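Local coordinates for CzcP cation efflux P1-ATPase (Ralstonia metallidurans, PDB 4U9R), which probably exports zinc from the cell at the expense of ATP, this piece being its N-terminal ferredoxin-like extension with cadmium bound, at residues Val32-Gly36 / Gly96-Ser100; Gly57-His62 / Ile74-Asp79. One frame throughout, in Å; residues are numbered along the deposited sequence.

Contact 1: Val32-Gly36 / Gly96-Ser100; sequences VLLPG and GAVIS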
loop_
_atom_site.group_PDB
_atom_site.type_symbol
_atom_site.label_atom_id
_atom_site.label_comp_id
_atom_site.label_asym_id
_atom_site.label_seq_id
_atom_site.Cartn_x
_atom_site.Cartn_y
_atom_site.Cartn_z
ATOM N N VAL A 32 -9.616 -3.798 -5.666
ATOM C CA VAL A 32 -10.017 -5.190 -5.566
ATOM C C VAL A 32 -8.883 -6.043 -5.027
ATOM O O VAL A 32 -9.134 -6.950 -4.242
ATOM C CB VAL A 32 -10.499 -5.746 -6.926
ATOM C CG1 VAL A 32 -10.765 -7.248 -6.850
ATOM C CG2 VAL A 32 -11.756 -5.013 -7.372
ATOM N N LEU A 33 -7.651 -5.786 -5.484
ATOM C CA LEU A 33 -6.510 -6.495 -4.997
ATOM C C LEU A 33 -6.057 -5.945 -3.663
ATOM O O LEU A 33 -5.642 -6.699 -2.796
ATOM C CB LEU A 33 -5.350 -6.356 -5.964
ATOM C CG LEU A 33 -5.589 -7.012 -7.317
ATOM C CD1 LEU A 33 -4.463 -6.692 -8.240
ATOM C CD2 LEU A 33 -5.778 -8.513 -7.127
ATOM N N LEU A 34 -6.071 -4.615 -3.548
ATOM C CA LEU A 34 -5.484 -3.926 -2.408
ATOM C C LEU A 34 -6.550 -2.972 -1.851
ATOM O O LEU A 34 -6.512 -1.778 -2.136
ATOM C CB LEU A 34 -4.226 -3.173 -2.848
ATOM C CG LEU A 34 -3.045 -4.075 -3.266
ATOM C CD1 LEU A 34 -1.938 -3.221 -3.874
ATOM C CD2 LEU A 34 -2.555 -4.916 -2.100
ATOM N N PRO A 35 -7.538 -3.522 -1.121
ATOM C CA PRO A 35 -8.590 -2.688 -0.526
ATOM C C PRO A 35 -8.059 -1.736 0.544
ATOM O O PRO A 35 -7.194 -2.105 1.332
ATOM C CB PRO A 35 -9.557 -3.711 0.088
ATOM C CG PRO A 35 -8.742 -4.935 0.296
ATOM C CD PRO A 35 -7.731 -4.954 -0.818
ATOM N N GLY A 36 -8.536 -0.501 0.529
ATOM C CA GLY A 36 -8.308 0.427 1.649
ATOM C C GLY A 36 -6.966 1.132 1.662
ATOM O O GLY A 36 -6.456 1.482 2.724
ATOM N N GLY A 96 -1.687 -10.268 -3.984
ATOM C CA GLY A 96 -2.455 -9.142 -3.458
ATOM C C GLY A 96 -3.098 -9.411 -2.120
ATOM O O GLY A 96 -3.099 -8.533 -1.231
ATOM N N ALA A 97 -3.645 -10.620 -1.954
ATOM C CA ALA A 97 -4.297 -10.999 -0.700
ATOM C C ALA A 97 -3.308 -10.970 0.453
ATOM O O ALA A 97 -3.625 -10.452 1.493
ATOM C CB ALA A 97 -4.953 -12.367 -0.798
ATOM N N VAL A 98 -2.116 -11.495 0.248
ATOM C CA VAL A 98 -1.097 -11.526 1.281
ATOM C C VAL A 98 -0.565 -10.134 1.643
ATOM O O VAL A 98 -0.364 -9.842 2.822
ATOM C CB VAL A 98 0.104 -12.379 0.879
ATOM C CG1 VAL A 98 1.179 -12.300 1.941
ATOM C CG2 VAL A 98 -0.314 -13.820 0.655
ATOM N N ILE A 99 -0.326 -9.287 0.643
ATOM C CA ILE A 99 0.102 -7.913 0.903
ATOM C C ILE A 99 -0.969 -7.142 1.681
ATOM O O ILE A 99 -0.679 -6.487 2.677
ATOM C CB ILE A 99 0.482 -7.200 -0.400
ATOM C CG1 ILE A 99 1.782 -7.794 -0.924
ATOM C CG2 ILE A 99 0.639 -5.697 -0.180
ATOM C CD1 ILE A 99 2.112 -7.403 -2.335
ATOM N N SER A 100 -2.198 -7.240 1.212
ATOM C CA SER A 100 -3.335 -6.592 1.806
ATOM C C SER A 100 -3.588 -6.983 3.274
ATOM O O SER A 100 -4.005 -6.140 4.076
ATOM C CB SER A 100 -4.574 -6.937 1.003
ATOM O OG SER A 100 -5.697 -6.248 1.494
#

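Contact 2: Gly57-His62 / Ile74-Asp79; sequences GVEAAH and ICVHYD. With CD (cadmium ion), chain C; TCE (3,3',3''-phosphanetriyltripropanoic acid), chain D.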
loop_
_atom_site.group_PDB
_atom_site.type_symbol
_atom_site.label_atom_id
_atom_site.label_comp_id
_atom_site.label_asym_id
_atom_site.label_seq_id
_atom_site.Cartn_x
_atom_site.Cartn_y
_atom_site.Cartn_z
ATOM N N GLY A 57 7.121 -16.136 -16.313
ATOM C CA GLY A 57 5.984 -15.928 -17.168
ATOM C C GLY A 57 5.465 -14.503 -17.255
ATOM O O GLY A 57 4.757 -14.187 -18.195
ATOM N N VAL A 58 5.789 -13.652 -16.278
ATOM C CA VAL A 58 5.397 -12.260 -16.327
ATOM C C VAL A 58 6.318 -11.520 -17.261
ATOM O O VAL A 58 7.551 -11.463 -17.057
ATOM C CB VAL A 58 5.405 -11.627 -14.934
ATOM C CG1 VAL A 58 5.094 -10.137 -14.979
ATOM C CG2 VAL A 58 4.411 -12.336 -14.057
ATOM N N GLU A 59 5.721 -10.908 -18.265
ATOM C CA GLU A 59 6.448 -10.099 -19.226
ATOM C C GLU A 59 6.445 -8.632 -18.851
ATOM O O GLU A 59 7.341 -7.865 -19.226
ATOM C CB GLU A 59 5.838 -10.289 -20.627
ATOM C CG GLU A 59 6.043 -11.686 -21.186
ATOM C CD GLU A 59 7.496 -11.947 -21.583
ATOM O OE1 GLU A 59 8.111 -11.042 -22.190
ATOM O OE2 GLU A 59 8.027 -13.051 -21.279
ATOM N N ALA A 60 5.432 -8.229 -18.113
ATOM C CA ALA A 60 5.393 -6.898 -17.555
ATOM C C ALA A 60 4.273 -6.780 -16.568
ATOM O O ALA A 60 3.305 -7.577 -16.546
ATOM C CB ALA A 60 5.197 -5.858 -18.655
ATOM N N ALA A 61 4.401 -5.770 -15.747
ATOM C CA ALA A 61 3.382 -5.420 -14.823
ATOM C C ALA A 61 3.506 -3.930 -14.526
ATOM O O ALA A 61 4.621 -3.414 -14.310
ATOM C CB ALA A 61 3.535 -6.257 -13.557
ATOM N N HIS A 62 2.372 -3.232 -14.524
ATOM C CA HIS A 62 2.386 -1.786 -14.329
ATOM C C HIS A 62 0.986 -1.288 -13.993
ATOM O O HIS A 62 -0.040 -2.019 -14.144
ATOM C CB HIS A 62 2.960 -1.067 -15.579
ATOM C CG HIS A 62 2.153 -1.274 -16.825
ATOM N ND1 HIS A 62 1.344 -0.296 -17.359
ATOM C CD2 HIS A 62 2.002 -2.360 -17.621
ATOM C CE1 HIS A 62 0.746 -0.766 -18.441
ATOM N NE2 HIS A 62 1.132 -2.013 -18.625
ATOM N N ILE A 74 -4.186 -2.494 -12.362
ATOM C CA ILE A 74 -2.902 -3.069 -12.743
ATOM C C ILE A 74 -3.117 -3.861 -13.978
ATOM O O ILE A 74 -4.148 -4.526 -14.130
ATOM C CB ILE A 74 -2.208 -3.914 -11.666
ATOM C CG1 ILE A 74 -3.030 -5.091 -11.237
ATOM C CG2 ILE A 74 -1.915 -3.056 -10.433
ATOM C CD1 ILE A 74 -2.126 -6.153 -10.661
ATOM N N CYS A 75 -2.127 -3.782 -14.845
ATOM C CA CYS A 75 -2.113 -4.480 -16.057
ATOM C C CYS A 75 -0.888 -5.377 -16.022
ATOM O O CYS A 75 0.226 -4.932 -15.739
ATOM C CB CYS A 75 -2.105 -3.472 -17.207
ATOM S SG CYS A 75 -2.137 -4.231 -18.844
ATOM N N VAL A 76 -1.101 -6.659 -16.314
ATOM C CA VAL A 76 -0.059 -7.635 -16.298
ATOM C C VAL A 76 -0.015 -8.286 -17.659
ATOM O O VAL A 76 -1.023 -8.746 -18.148
ATOM C CB VAL A 76 -0.342 -8.710 -15.233
ATOM C CG1 VAL A 76 0.717 -9.804 -15.237
ATOM C CG2 VAL A 76 -0.366 -8.106 -13.846
ATOM N N HIS A 77 1.167 -8.312 -18.261
ATOM C CA HIS A 77 1.392 -8.955 -19.500
ATOM C C HIS A 77 2.083 -10.291 -19.218
ATOM O O HIS A 77 3.028 -10.379 -18.433
ATOM C CB HIS A 77 2.318 -8.119 -20.386
ATOM C CG HIS A 77 1.866 -6.698 -20.614
ATOM N ND1 HIS A 77 2.449 -5.912 -21.588
ATOM C CD2 HIS A 77 0.968 -5.896 -19.982
ATOM C CE1 HIS A 77 1.896 -4.711 -21.584
ATOM N NE2 HIS A 77 0.979 -4.674 -20.636
ATOM N N TYR A 78 1.597 -11.335 -19.858
ATOM C CA TYR A 78 2.156 -12.632 -19.690
ATOM C C TYR A 78 2.302 -13.348 -21.047
ATOM O O TYR A 78 1.657 -12.995 -22.066
ATOM C CB TYR A 78 1.313 -13.433 -18.702
ATOM C CG TYR A 78 -0.059 -13.776 -19.212
ATOM C CD1 TYR A 78 -1.091 -12.836 -19.152
ATOM C CD2 TYR A 78 -0.328 -15.037 -19.770
ATOM C CE1 TYR A 78 -2.348 -13.136 -19.629
ATOM C CE2 TYR A 78 -1.594 -15.347 -20.250
ATOM C CZ TYR A 78 -2.593 -14.370 -20.173
ATOM O OH TYR A 78 -3.836 -14.606 -20.625
ATOM N N ASP A 79 3.176 -14.339 -21.029
ATOM C CA ASP A 79 3.421 -15.265 -22.132
ATOM C C ASP A 79 2.563 -16.507 -21.919
ATOM O O ASP A 79 2.871 -17.337 -21.056
ATOM C CB ASP A 79 4.908 -15.657 -22.085
ATOM C CG ASP A 79 5.306 -16.629 -23.179
ATOM O OD1 ASP A 79 4.437 -17.050 -23.981
ATOM O OD2 ASP A 79 6.509 -16.960 -23.228
HETATM CD CD CD C . -0.278 -3.022 -20.012
HETATM O O16 TCE D . -4.523 1.250 -24.656
HETATM C C14 TCE D . -4.577 0.345 -23.793
HETATM O O15 TCE D . -5.489 -0.508 -23.723
HETATM C C5 TCE D . -3.465 0.270 -22.763
HETATM C C2 TCE D . -2.491 -0.857 -23.004
HETATM P P TCE D . -1.229 -1.104 -21.694
HETATM C C3 TCE D . -0.596 0.591 -21.391
HETATM C C6 TCE D . 0.922 0.600 -21.489
HETATM C C8 TCE D . 1.475 1.802 -22.231
HETATM O O10 TCE D . 2.408 2.437 -21.691
HETATM O O9 TCE D . 0.971 2.096 -23.339
HETATM C C1 TCE D . 0.152 -1.923 -22.584
HETATM C C4 TCE D . 0.453 -1.083 -23.822
HETATM C C11 TCE D . 1.910 -1.120 -24.242
HETATM O O12 TCE D . 2.477 -2.235 -24.309
HETATM O O13 TCE D . 2.468 -0.030 -24.498
#

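Contact 1: Val32-Gly36 / Gly96-Ser100
L33 and G96 bring their backbones close, with 5.1 Å between L33 CA and G96 CA; a second near approach lies further along, where L34 CA and S100 CA are 5.4 Å apart. V32-G36 leaves helical angles at L34, while G96-S100 remains helical throughout. Having no side chain, G96 offers bare backbone on the side turned to L33, which allows the close approach. The carbonyl oxygens L33 O and G96 O stand only 3.5 Å apart, two acceptors in van der Waals proximity; G96 O is already taken by S100 N at 2.9 Å, the regular bond of the helix. In this ferredoxin-like domain the contact sets the end of the short helix 30-33 and the turn after it against the C-terminal part of the long helix 85-102. With CG of L34 anti to its carbonyl carbon (chi1 -68°), the CD2 branch reaches across to I99, 3.8 Å from L34 CD2 to I99 CG2, the two side chains crossing at a slant. I99 also leans on C44, a ligand of the second cadmium. At the more exposed end, S100 OG lies 3.3 Å from P35 CD and also meets CG of the proline ring, a hydroxyl beside ring methylenes.

Contact 2: Gly57-His62 / Ile74-Asp79
The carbonyl oxygen H77 O is gripped by two successive amides, E59 N at 2.7 Å and A60 N at 3.2 Å. Both donors approach from the same face of the carbonyl plane and are tilted out of it. Because E59 and A60 both face H77, and the register shifts by one residue between V58 and A60, this is a classic beta bulge. A60, its second residue, forms the antiparallel hydrogen-bonded pair with H77; beyond it A61 and V76 are a non-hydrogen-bonded pair and H62 and C75 a hydrogen-bonded one. The two strands run at 165° to each other. A60, H62, C75 and H77 share one face of the sheet; V58, A61, V76 and Y78 occupy the other, where V58 and Y78 pack on I88 of helix 85-102.

On the face of H62, C75 and H77, CG of H62 sits between its backbone N and carbonyl carbon (chi1 62°), which swings the ring across toward C75. There C75 CB lies over one ring face, 4.2 Å from the H62 centroid. A60 CB similarly covers a face of the H77 ring, and the two imidazole planes are turned 74° apart. Both rings present NE2 to the cadmium, 2.2 Å from H62 NE2 and 2.2 Å from H77 NE2, and C75 SG binds it at 2.5 Å. The phosphorus of the phosphine lies 2.7 Å from cadmium, and K25, R27 and K64 complete that ligand's pocket. Three protein ligands from two neighbouring strands make a His-Cys-His metal site built on one face of a beta hairpin.

Overall arrangement
From the N terminus, strand 24-29 leads into helix 30-33, whose end enters contact 1. The chain then passes through helix 43-53 and the hairpin of strands 58-64 and 73-78, closed by contact 2, before helix 85-102 returns to complete contact 1. Contact 2 is therefore nested inside the longer loop that contact 1 closes. Their centres are 18 Å apart, yet they meet directly: L33 CD1 packs on I74 CD1 at 3.4 Å. Strand 73-78, central in the three-stranded sheet, bonds to strand 24-29 on its other edge. Contact 2 joins two of the sheet's three strands, whereas contact 1 ties the turn after helix 30-33 to helix 85-102.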